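Local coordinates for protein CD8 alpha antigen (Sus scrofa, PDB 5EDX) that probably serves as a T-cell co-receptor, pairing as a homodimer of immunoglobulin V-set domains that engages MHC class I molecules, at residues Tyr37-Gly41 / Ala42-Pro46; Leu49-Ser53 / Lys54-Lys58; Gly70-Asn74 / Asp75-Leu79; His82-Arg85 / Glu86-Gly90. All coordinates share one frame; numbering follows the deposited sequence.

Contact 1 of 4, residues Tyr37-Gly41 / Ala42-Pro46; sequences YQKPG and AASKP
The amide of Q38 reaches across to the backbone of S44. Its NE2 donates to S44 O at 2.8 Å. The bond is almost straight, 177° at the hydrogen, and S44 O lies in the amide plane of Q38. The Q38 side chain is stretched out, with CG anti to the backbone N (chi1 -172°), and this carries the amide over to the returning chain. A second contact brings K39 CE to 3.3 Å from S44 OG.

Nearer the strand end the backbones meet directly. P46 CA sits 3.3 Å from Y37 O in a CH...O contact.

The two segments form the C-C' loop of the V-set sandwich, between strands 33-38 and 47-52. G41 turns the chain here with a positive phi of 83°. Ordered waters bridge the two arms of the loop. S44 OG donates to water 1 at 2.8 Å, and that water donates to both K39 O and A42 O. Water 2 donates to S44 OG at 2.8 Å, accepts from K39 N and donates to K45 O. The hydroxyl thus joins two water bridges to the opposite arm.

Further out lies the second subunit. Q38 NE2 also bonds to Q38 OE1 of that subunit, a glutamine pair like the one between antibody variable domains. K45 NZ bonds to N106 OD1 and F104 O of the second subunit. Y37 OH turns instead to Q89 O of its own chain.

Contact 2 of 4, residues Leu49-Ser53 / Lys54-Lys58; sequences LMYLS and KTRNK
Y51 and K58 form an antiparallel hydrogen-bonded pair where the C' and C'' strands of the V-set domain come together. Y51 N donates to K58 O at 2.8 Å, and K58 N returns a bond to Y51 O at 2.9 Å. One residue back, L49 and M50 both face W35, a classic beta bulge.

The tight part of the contact is around S53. Its OG donates to R56 O at 2.8 Å. The hydroxyl stands between its own backbone N and carbonyl carbon (chi1 73°), which points it at R56 O. N57 ND2 also donates to R56 O, from above the carbonyl plane, so this oxygen takes two side-chain donors. R56 N adds a weak bond to S53 O. On the inner side, L52 CD2 packs 3.6 Å from N57 CG. L52 itself is buried against W35 and F77.

The outer side is looser. K54 runs out fully extended, and T55 is exposed at the bend. The R56 guanidinium leads away, and its plane is turned 67° from the Y51 ring. Only the base of that side chain comes near, with R56 CG 4.2 Å from Y51 CE2. K58 gives NZ to N99 O of the second subunit, and Y51 and R56 also pack on S100 of that subunit. The Y51 ring meets R56 O at its edge, Y51 CE2 to R56 O being 3.6 Å.

Contact 3 of 4, residues Gly70-Asn74 / Asp75-Leu79; sequences GYKAN and DNFYL
Y71 and Y78 lie together on one face of the D-E hairpin of the V-set sandwich. Strands 68-73 and 76-81 run antiparallel and are joined by a type II' turn from A73 to N76.

Y78 CB lies over the face of the Y71 ring, 4.0 Å from its centroid, in a CH-pi contact. Y78 CG is 3.7 Å from Y71 CZ. Y78 CD2 makes the closest approach, 3.3 Å to Y71 CE1. CE2 reaches Y71 OH, and at the edge of the Y78 ring the same CE2 lies 4.5 Å from A73 CB. Last, Y78 CZ is 4.2 Å from Y71 OH. The planes are 23° apart and strongly offset, with little overlap. Y71 CG sits between the backbone N and the carbonyl carbon (chi1 70°), which bends the ring over its neighbour. K19 of strand 18-24 serves both tyrosines, with a hydrogen bond to Y71 OH and a cation-pi contact with the Y78 ring.

On the other face the K72 chain follows the F77 ring, K72 CG coming to 3.6 Å from F77 CE2. The F77 ring goes on into the core against W35 and C33.

Y71 and Y78 exchange two backbone hydrogen bonds, and so do A73 and N76. At the turn, water 5 bridges N74 ND2 and N76 ND2. K72 bends at its last torsion (chi4 -67°), and K72 NZ donates a hydrogen bond to N74 O at 2.7 Å.

Contact 4 of 4, residues His82-Arg85 / Glu86-Gly90; sequences HRFR and EEDQG
R85 holds D88 with a side-on salt bridge. R85 NE donates to D88 OD1 at 3.0 Å, nearly straight at 175°. R85 NH2 donates to the syn lone pair of D88 OD2 at 2.9 Å, a more bent bond of 137°. This is the E-F loop of the V-set domain, with a short 3-10 turn at residues 86-88. The sequence D88-x-G90-x-Y92 that begins here is the familiar one leading into strand F. D88 O accepts from Y92 OH, as in the tyrosine corner of Greek-key proteins.

The carboxylate also binds the main chain. R85 N donates to D88 OD1 at 2.9 Å, approaching from the same face of the carboxylate as NE. Water 6 gives OD1 a further donor and links it to R83 N. In return D88 N donates to R85 O at 2.9 Å. D88 is buried, so these donors probably stabilise its negative charge. They also fix its rotation and close the turn.

E87 lies further out. E87 OE2 is 4.2 Å from R85 NE and off the guanidinium plane, an attraction of charge at a distance. The aliphatic part of R85 packs against the same group, with R85 CB 3.6 Å from E87 CD.

F84 covers the inner side. Its CG is anti to the backbone N (chi1 -170°), which swings the ring under the turn. V110 and L112 pack against it from beyond. F84 CZ touches Q89 CG, and F84 CE1 comes to 3.4 Å from D88 CB.

How the contacts relate
The four contacts follow one another along the chain; none nests in or crosses another. Contact 1 closes the C-C' loop, contact 2 the C'-C'' loop, contact 3 the D-E hairpin and contact 4 the E-F loop. Contacts 1 and 2 belong to neighbouring strands of one sheet, and both touch the second subunit. Y37 CB meets L49 CD1 between them. Contact 3 lies in the other sheet. It packs on contact 2 across the sandwich, where M50 CE reaches L79 CD1 and M50 SD lies against G70 N. Contact 4 then brings the chain back to contact 1, where Y37 CE1 packs on G90 CA.

Contact 1 of 4, residues Tyr37-Gly41 / Ala42-Pro46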
loop_
_atom_site.group_PDB
_atom_site.type_symbol
_atom_site.label_atom_id
_atom_site.label_comp_id
_atom_site.label_asym_id
_atom_site.label_seq_id
_atom_site.Cartn_x
_atom_site.Cartn_y
_atom_site.Cartn_z
ATOM N N TYR A 37 -6.295 2.214 -3.723
ATOM C CA TYR A 37 -6.936 3.498 -3.471
ATOM C C TYR A 37 -6.738 3.877 -2.011
ATOM O O TYR A 37 -6.762 3.013 -1.135
ATOM C CB TYR A 37 -8.424 3.388 -3.796
ATOM C CG TYR A 37 -9.294 4.502 -3.253
ATOM C CD1 TYR A 37 -9.342 5.747 -3.872
ATOM C CD2 TYR A 37 -10.099 4.289 -2.142
ATOM C CE1 TYR A 37 -10.170 6.772 -3.369
ATOM C CE2 TYR A 37 -10.917 5.289 -1.639
ATOM C CZ TYR A 37 -10.952 6.525 -2.257
ATOM O OH TYR A 37 -11.774 7.509 -1.744
ATOM N N GLN A 38 -6.515 5.158 -1.746
ATOM C CA GLN A 38 -6.533 5.624 -0.363
ATOM C C GLN A 38 -7.480 6.803 -0.228
ATOM O O GLN A 38 -7.491 7.696 -1.072
ATOM C CB GLN A 38 -5.137 5.998 0.138
ATOM C CG GLN A 38 -5.123 6.286 1.642
ATOM C CD GLN A 38 -3.768 6.733 2.160
ATOM O OE1 GLN A 38 -3.092 7.543 1.532
ATOM N NE2 GLN A 38 -3.380 6.222 3.327
ATOM N N LYS A 39 -8.276 6.793 0.836
ATOM C CA LYS A 39 -9.258 7.846 1.078
ATOM C C LYS A 39 -8.605 9.171 1.448
ATOM O O LYS A 39 -7.489 9.201 1.964
ATOM C CB LYS A 39 -10.199 7.419 2.210
ATOM C CG LYS A 39 -11.107 6.257 1.850
ATOM C CD LYS A 39 -11.927 5.782 3.043
ATOM C CE LYS A 39 -11.057 5.024 4.035
ATOM N NZ LYS A 39 -11.857 4.348 5.087
ATOM N N PRO A 40 -9.311 10.280 1.185
ATOM C CA PRO A 40 -8.892 11.606 1.650
ATOM C C PRO A 40 -9.154 11.685 3.147
ATOM O O PRO A 40 -9.723 10.746 3.701
ATOM C CB PRO A 40 -9.855 12.562 0.927
ATOM C CG PRO A 40 -10.698 11.718 0.015
ATOM C CD PRO A 40 -10.618 10.311 0.514
ATOM N N GLY A 41 -8.772 12.781 3.792
ATOM C CA GLY A 41 -9.024 12.933 5.216
ATOM C C GLY A 41 -7.955 12.241 6.039
ATOM O O GLY A 41 -6.790 12.260 5.670
ATOM N N ALA A 42 -8.342 11.631 7.154
ATOM C CA ALA A 42 -7.361 11.000 8.033
ATOM C C ALA A 42 -6.667 9.848 7.320
ATOM O O ALA A 42 -7.281 9.164 6.500
ATOM C CB ALA A 42 -8.022 10.510 9.308
ATOM N N ALA A 43 -5.391 9.640 7.629
ATOM C CA ALA A 43 -4.646 8.521 7.056
ATOM C C ALA A 43 -5.304 7.196 7.427
ATOM O O ALA A 43 -5.651 6.971 8.585
ATOM C CB ALA A 43 -3.196 8.548 7.527
ATOM N N SER A 44 -5.480 6.322 6.442
ATOM C CA SER A 44 -6.128 5.036 6.679
ATOM C C SER A 44 -5.617 4.028 5.664
ATOM O O SER A 44 -5.082 4.407 4.622
ATOM C CB SER A 44 -7.650 5.160 6.568
ATOM O OG SER A 44 -8.045 5.467 5.242
ATOM N N LYS A 45 -5.786 2.745 5.959
ATOM C CA LYS A 45 -5.199 1.715 5.103
ATOM C C LYS A 45 -5.732 1.765 3.677
ATOM O O LYS A 45 -6.910 2.054 3.453
ATOM C CB LYS A 45 -5.386 0.321 5.703
ATOM C CG LYS A 45 -6.812 -0.169 5.806
ATOM C CD LYS A 45 -6.802 -1.438 6.647
ATOM C CE LYS A 45 -8.137 -2.124 6.738
ATOM N NZ LYS A 45 -7.951 -3.353 7.570
ATOM N N PRO A 46 -4.849 1.485 2.708
ATOM C CA PRO A 46 -5.214 1.402 1.293
ATOM C C PRO A 46 -6.270 0.333 1.062
ATOM O O PRO A 46 -6.398 -0.626 1.834
ATOM C CB PRO A 46 -3.907 0.975 0.615
ATOM C CG PRO A 46 -2.833 1.326 1.567
ATOM C CD PRO A 46 -3.427 1.177 2.932
HETATM O O HOH W 1 -6.797 7.768 4.162
HETATM O O HOH W 2 -8.158 4.435 2.612
HETATM O O HOH W 3 -9.334 2.115 4.756
HETATM O O HOH W 4 -9.996 8.610 6.079
#

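Contact 2 of 4, residues Leu49-Ser53 / Lys54-Lys58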
loop_
_atom_site.group_PDB
_atom_site.type_symbol
_atom_site.label_atom_id
_atom_site.label_comp_id
_atom_site.label_asym_id
_atom_site.label_seq_id
_atom_site.Cartn_x
_atom_site.Cartn_y
_atom_site.Cartn_z
ATOM N N LEU A 49 -8.296 -2.581 -5.226
ATOM C CA LEU A 49 -9.354 -2.494 -6.233
ATOM C C LEU A 49 -9.337 -3.684 -7.193
ATOM O O LEU A 49 -10.356 -4.352 -7.370
ATOM C CB LEU A 49 -9.267 -1.183 -7.011
ATOM C CG LEU A 49 -9.335 0.100 -6.188
ATOM C CD1 LEU A 49 -9.147 1.299 -7.107
ATOM C CD2 LEU A 49 -10.666 0.185 -5.433
ATOM N N MET A 50 -8.188 -3.951 -7.808
ATOM C CA MET A 50 -8.080 -5.086 -8.726
ATOM C C MET A 50 -6.643 -5.440 -9.056
ATOM O O MET A 50 -5.732 -4.624 -8.905
ATOM C CB MET A 50 -8.825 -4.793 -10.026
ATOM C CG MET A 50 -8.194 -3.680 -10.837
ATOM S SD MET A 50 -9.255 -3.103 -12.179
ATOM C CE MET A 50 -10.572 -2.281 -11.275
ATOM N N TYR A 51 -6.462 -6.673 -9.514
ATOM C CA TYR A 51 -5.174 -7.179 -9.952
ATOM C C TYR A 51 -5.310 -7.429 -11.447
ATOM O O TYR A 51 -6.299 -8.014 -11.894
ATOM C CB TYR A 51 -4.859 -8.470 -9.197
ATOM C CG TYR A 51 -3.701 -9.287 -9.741
ATOM C CD1 TYR A 51 -2.422 -9.154 -9.216
ATOM C CD2 TYR A 51 -3.900 -10.225 -10.751
ATOM C CE1 TYR A 51 -1.369 -9.912 -9.692
ATOM C CE2 TYR A 51 -2.846 -10.990 -11.238
ATOM C CZ TYR A 51 -1.584 -10.826 -10.703
ATOM O OH TYR A 51 -0.532 -11.584 -11.177
ATOM N N LEU A 52 -4.337 -6.951 -12.221
ATOM C CA LEU A 52 -4.367 -7.090 -13.672
ATOM C C LEU A 52 -3.107 -7.778 -14.182
ATOM O O LEU A 52 -1.998 -7.438 -13.780
ATOM C CB LEU A 52 -4.493 -5.719 -14.336
ATOM C CG LEU A 52 -5.740 -4.906 -13.974
ATOM C CD1 LEU A 52 -5.580 -3.466 -14.435
ATOM C CD2 LEU A 52 -6.998 -5.536 -14.574
ATOM N N SER A 53 -3.287 -8.750 -15.066
ATOM C CA SER A 53 -2.160 -9.417 -15.713
ATOM C C SER A 53 -2.665 -10.044 -16.997
ATOM O O SER A 53 -3.871 -10.127 -17.213
ATOM C CB SER A 53 -1.570 -10.501 -14.812
ATOM O OG SER A 53 -2.423 -11.635 -14.740
ATOM N N LYS A 54 -1.746 -10.490 -17.847
ATOM C CA LYS A 54 -2.130 -11.116 -19.104
ATOM C C LYS A 54 -3.098 -12.282 -18.886
ATOM O O LYS A 54 -4.094 -12.413 -19.596
ATOM C CB LYS A 54 -0.877 -11.599 -19.845
ATOM C CG LYS A 54 -1.169 -12.350 -21.133
ATOM C CD LYS A 54 0.129 -12.756 -21.837
ATOM C CE LYS A 54 -0.163 -13.626 -23.054
ATOM N NZ LYS A 54 1.079 -14.136 -23.706
ATOM N N THR A 55 -2.813 -13.115 -17.889
ATOM C CA THR A 55 -3.511 -14.390 -17.735
ATOM C C THR A 55 -4.638 -14.370 -16.716
ATOM O O THR A 55 -5.364 -15.350 -16.565
ATOM C CB THR A 55 -2.532 -15.523 -17.354
ATOM O OG1 THR A 55 -1.944 -15.246 -16.077
ATOM C CG2 THR A 55 -1.436 -15.647 -18.391
ATOM N N ARG A 56 -4.795 -13.258 -16.018
ATOM C CA ARG A 56 -5.740 -13.229 -14.912
ATOM C C ARG A 56 -6.024 -11.818 -14.436
ATOM O O ARG A 56 -5.110 -11.103 -14.020
ATOM C CB ARG A 56 -5.194 -14.073 -13.756
ATOM C CG ARG A 56 -5.775 -13.753 -12.396
ATOM C CD ARG A 56 -5.262 -14.735 -11.353
ATOM N NE ARG A 56 -5.665 -16.104 -11.667
ATOM C CZ ARG A 56 -5.413 -17.155 -10.896
ATOM N NH1 ARG A 56 -4.753 -17.001 -9.755
ATOM N NH2 ARG A 56 -5.821 -18.362 -11.266
ATOM N N ASN A 57 -7.294 -11.425 -14.520
ATOM C CA ASN A 57 -7.781 -10.207 -13.891
ATOM C C ASN A 57 -8.652 -10.587 -12.713
ATOM O O ASN A 57 -9.487 -11.484 -12.817
ATOM C CB ASN A 57 -8.604 -9.371 -14.864
ATOM C CG ASN A 57 -7.765 -8.730 -15.935
ATOM O OD1 ASN A 57 -8.290 -8.109 -16.855
ATOM N ND2 ASN A 57 -6.450 -8.877 -15.826
ATOM N N LYS A 58 -8.466 -9.904 -11.591
ATOM C CA LYS A 58 -9.224 -10.222 -10.396
ATOM C C LYS A 58 -9.646 -8.943 -9.706
ATOM O O LYS A 58 -8.804 -8.161 -9.283
ATOM C CB LYS A 58 -8.379 -11.068 -9.449
ATOM C CG LYS A 58 -9.136 -11.546 -8.225
ATOM C CD LYS A 58 -8.357 -12.612 -7.495
ATOM C CE LYS A 58 -9.191 -13.263 -6.404
ATOM N NZ LYS A 58 -8.446 -14.396 -5.784
#

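Contact 3 of 4, residues Gly70-Asn74 / Asp75-Leu79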
loop_
_atom_site.group_PDB
_atom_site.type_symbol
_atom_site.label_atom_id
_atom_site.label_comp_id
_atom_site.label_asym_id
_atom_site.label_seq_id
_atom_site.Cartn_x
_atom_site.Cartn_y
_atom_site.Cartn_z
ATOM N N GLY A 70 -11.003 -1.663 -14.896
ATOM C CA GLY A 70 -9.644 -1.449 -15.350
ATOM C C GLY A 70 -9.215 -2.513 -16.328
ATOM O O GLY A 70 -9.892 -3.532 -16.478
ATOM N N TYR A 71 -8.090 -2.281 -16.997
ATOM C CA TYR A 71 -7.606 -3.238 -17.985
ATOM C C TYR A 71 -6.120 -3.081 -18.255
ATOM O O TYR A 71 -5.519 -2.062 -17.928
ATOM C CB TYR A 71 -8.408 -3.125 -19.289
ATOM C CG TYR A 71 -8.170 -1.868 -20.102
ATOM C CD1 TYR A 71 -7.163 -1.817 -21.063
ATOM C CD2 TYR A 71 -8.966 -0.738 -19.930
ATOM C CE1 TYR A 71 -6.949 -0.682 -21.821
ATOM C CE2 TYR A 71 -8.758 0.413 -20.690
ATOM C CZ TYR A 71 -7.746 0.426 -21.636
ATOM O OH TYR A 71 -7.522 1.549 -22.404
ATOM N N LYS A 72 -5.545 -4.113 -18.853
ATOM C CA LYS A 72 -4.153 -4.093 -19.278
ATOM C C LYS A 72 -4.098 -4.091 -20.798
ATOM O O LYS A 72 -4.825 -4.844 -21.451
ATOM C CB LYS A 72 -3.438 -5.332 -18.731
ATOM C CG LYS A 72 -1.988 -5.512 -19.201
ATOM C CD LYS A 72 -1.431 -6.851 -18.708
ATOM C CE LYS A 72 0.073 -6.971 -18.965
ATOM N NZ LYS A 72 0.377 -7.046 -20.421
ATOM N N ALA A 73 -3.243 -3.240 -21.355
ATOM C CA ALA A 73 -2.940 -3.271 -22.780
ATOM C C ALA A 73 -1.435 -3.081 -22.927
ATOM O O ALA A 73 -0.898 -2.033 -22.566
ATOM C CB ALA A 73 -3.696 -2.177 -23.513
ATOM N N ASN A 74 -0.752 -4.098 -23.440
ATOM C CA ASN A 74 0.704 -4.072 -23.476
ATOM C C ASN A 74 1.239 -3.834 -22.069
ATOM O O ASN A 74 0.843 -4.528 -21.134
ATOM C CB ASN A 74 1.200 -2.998 -24.445
ATOM C CG ASN A 74 0.731 -3.245 -25.869
ATOM O OD1 ASN A 74 0.931 -4.327 -26.415
ATOM N ND2 ASN A 74 0.098 -2.246 -26.471
ATOM N N ASP A 75 2.113 -2.843 -21.912
ATOM C CA ASP A 75 2.702 -2.560 -20.604
ATOM C C ASP A 75 1.961 -1.446 -19.867
ATOM O O ASP A 75 2.430 -0.954 -18.842
ATOM C CB ASP A 75 4.189 -2.207 -20.732
ATOM C CG ASP A 75 4.428 -0.928 -21.514
ATOM O OD1 ASP A 75 5.554 -0.391 -21.441
ATOM O OD2 ASP A 75 3.503 -0.456 -22.208
ATOM N N ASN A 76 0.806 -1.056 -20.392
ATOM C CA ASN A 76 -0.016 -0.027 -19.755
ATOM C C ASN A 76 -1.188 -0.610 -18.979
ATOM O O ASN A 76 -1.891 -1.489 -19.469
ATOM C CB ASN A 76 -0.555 0.939 -20.802
ATOM C CG ASN A 76 0.538 1.712 -21.491
ATOM O OD1 ASN A 76 1.284 2.450 -20.852
ATOM N ND2 ASN A 76 0.641 1.551 -22.808
ATOM N N PHE A 77 -1.399 -0.097 -17.771
ATOM C CA PHE A 77 -2.541 -0.482 -16.954
ATOM C C PHE A 77 -3.442 0.733 -16.758
ATOM O O PHE A 77 -2.963 1.843 -16.540
ATOM C CB PHE A 77 -2.069 -1.037 -15.608
ATOM C CG PHE A 77 -1.213 -2.267 -15.733
ATOM C CD1 PHE A 77 0.156 -2.161 -15.934
ATOM C CD2 PHE A 77 -1.784 -3.530 -15.679
ATOM C CE1 PHE A 77 0.944 -3.300 -16.065
ATOM C CE2 PHE A 77 -1.015 -4.665 -15.798
ATOM C CZ PHE A 77 0.357 -4.556 -15.996
ATOM N N TYR A 78 -4.749 0.524 -16.854
ATOM C CA TYR A 78 -5.693 1.626 -16.783
ATOM C C TYR A 78 -6.742 1.384 -15.720
ATOM O O TYR A 78 -7.123 0.243 -15.464
ATOM C CB TYR A 78 -6.393 1.813 -18.130
ATOM C CG TYR A 78 -5.456 2.180 -19.252
ATOM C CD1 TYR A 78 -5.169 3.507 -19.535
ATOM C CD2 TYR A 78 -4.855 1.198 -20.025
ATOM C CE1 TYR A 78 -4.303 3.849 -20.570
ATOM C CE2 TYR A 78 -3.989 1.529 -21.063
ATOM C CZ TYR A 78 -3.722 2.855 -21.327
ATOM O OH TYR A 78 -2.859 3.186 -22.354
ATOM N N LEU A 79 -7.205 2.474 -15.114
ATOM C CA LEU A 79 -8.351 2.439 -14.212
ATOM C C LEU A 79 -9.342 3.464 -14.726
ATOM O O LEU A 79 -8.966 4.587 -15.056
ATOM C CB LEU A 79 -7.930 2.814 -12.793
ATOM C CG LEU A 79 -9.000 2.606 -11.720
ATOM C CD1 LEU A 79 -9.170 1.127 -11.425
ATOM C CD2 LEU A 79 -8.648 3.362 -10.450
HETATM O O HOH W 5 -0.595 0.197 -25.493
#

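Contact 4 of 4, residues His82-Arg85 / Glu86-Gly90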
loop_
_atom_site.group_PDB
_atom_site.type_symbol
_atom_site.label_atom_id
_atom_site.label_comp_id
_atom_site.label_asym_id
_atom_site.label_seq_id
_atom_site.Cartn_x
_atom_site.Cartn_y
_atom_site.Cartn_z
ATOM N N HIS A 82 -16.036 5.485 -14.052
ATOM C CA HIS A 82 -17.007 5.693 -15.128
ATOM C C HIS A 82 -17.979 6.841 -14.929
ATOM O O HIS A 82 -18.386 7.493 -15.895
ATOM C CB HIS A 82 -17.785 4.404 -15.380
ATOM C CG HIS A 82 -16.995 3.367 -16.113
ATOM N ND1 HIS A 82 -16.355 2.330 -15.476
ATOM C CD2 HIS A 82 -16.728 3.226 -17.432
ATOM C CE1 HIS A 82 -15.732 1.582 -16.373
ATOM N NE2 HIS A 82 -15.941 2.108 -17.567
ATOM N N ARG A 83 -18.368 7.069 -13.681
ATOM C CA ARG A 83 -19.414 8.025 -13.369
ATOM C C ARG A 83 -19.067 8.600 -12.007
ATOM O O ARG A 83 -19.616 8.192 -10.981
ATOM C CB ARG A 83 -20.768 7.302 -13.328
ATOM C CG ARG A 83 -21.941 8.101 -13.869
ATOM C CD ARG A 83 -23.169 7.210 -14.056
ATOM N NE ARG A 83 -23.349 6.785 -15.442
ATOM C CZ ARG A 83 -24.252 5.893 -15.841
ATOM N NH1 ARG A 83 -25.055 5.315 -14.955
ATOM N NH2 ARG A 83 -24.352 5.572 -17.122
ATOM N N PHE A 84 -18.140 9.551 -12.013
ATOM C CA PHE A 84 -17.422 9.967 -10.811
ATOM C C PHE A 84 -18.353 10.294 -9.647
ATOM O O PHE A 84 -19.229 11.157 -9.754
ATOM C CB PHE A 84 -16.497 11.147 -11.140
ATOM C CG PHE A 84 -15.534 11.498 -10.040
ATOM C CD1 PHE A 84 -14.481 10.654 -9.730
ATOM C CD2 PHE A 84 -15.662 12.685 -9.338
ATOM C CE1 PHE A 84 -13.591 10.974 -8.729
ATOM C CE2 PHE A 84 -14.766 13.013 -8.331
ATOM C CZ PHE A 84 -13.734 12.155 -8.023
ATOM N N ARG A 85 -18.161 9.588 -8.539
ATOM C CA ARG A 85 -18.961 9.803 -7.340
ATOM C C ARG A 85 -18.199 10.676 -6.345
ATOM O O ARG A 85 -16.967 10.757 -6.380
ATOM C CB ARG A 85 -19.327 8.454 -6.716
ATOM C CG ARG A 85 -20.129 7.546 -7.654
ATOM C CD ARG A 85 -20.150 6.083 -7.189
ATOM N NE ARG A 85 -18.827 5.468 -7.245
ATOM C CZ ARG A 85 -18.568 4.201 -6.932
ATOM N NH1 ARG A 85 -19.545 3.390 -6.545
ATOM N NH2 ARG A 85 -17.330 3.739 -7.002
ATOM N N GLU A 86 -18.930 11.336 -5.455
ATOM C CA GLU A 86 -18.298 12.182 -4.452
ATOM C C GLU A 86 -17.301 11.362 -3.638
ATOM O O GLU A 86 -16.205 11.826 -3.310
ATOM C CB GLU A 86 -19.365 12.788 -3.542
ATOM C CG GLU A 86 -18.813 13.777 -2.537
ATOM C CD GLU A 86 -19.900 14.610 -1.895
ATOM O OE1 GLU A 86 -21.091 14.316 -2.134
ATOM O OE2 GLU A 86 -19.567 15.557 -1.156
ATOM N N GLU A 87 -17.683 10.126 -3.338
ATOM C CA GLU A 87 -16.845 9.229 -2.560
ATOM C C GLU A 87 -15.715 8.584 -3.384
ATOM O O GLU A 87 -14.901 7.849 -2.835
ATOM C CB GLU A 87 -17.698 8.153 -1.879
ATOM C CG GLU A 87 -18.435 7.216 -2.830
ATOM C CD GLU A 87 -19.806 7.733 -3.238
ATOM O OE1 GLU A 87 -20.080 8.946 -3.078
ATOM O OE2 GLU A 87 -20.615 6.917 -3.728
ATOM N N ASP A 88 -15.672 8.858 -4.688
ATOM C CA ASP A 88 -14.550 8.412 -5.527
ATOM C C ASP A 88 -13.341 9.341 -5.386
ATOM O O ASP A 88 -12.256 9.038 -5.880
ATOM C CB ASP A 88 -14.950 8.324 -7.008
ATOM C CG ASP A 88 -15.808 7.107 -7.322
ATOM O OD1 ASP A 88 -16.613 7.183 -8.277
ATOM O OD2 ASP A 88 -15.678 6.081 -6.626
ATOM N N GLN A 89 -13.520 10.484 -4.729
ATOM C CA GLN A 89 -12.384 11.369 -4.500
ATOM C C GLN A 89 -11.316 10.693 -3.650
ATOM O O GLN A 89 -11.624 9.992 -2.689
ATOM C CB GLN A 89 -12.831 12.641 -3.799
ATOM C CG GLN A 89 -13.760 13.500 -4.608
ATOM C CD GLN A 89 -14.247 14.674 -3.796
ATOM O OE1 GLN A 89 -15.180 14.550 -3.002
ATOM N NE2 GLN A 89 -13.600 15.815 -3.965
ATOM N N GLY A 90 -10.054 10.928 -3.988
ATOM C CA GLY A 90 -8.968 10.352 -3.220
ATOM C C GLY A 90 -7.734 10.077 -4.053
ATOM O O GLY A 90 -7.499 10.720 -5.078
HETATM O O HOH W 6 -16.920 6.181 -10.990
#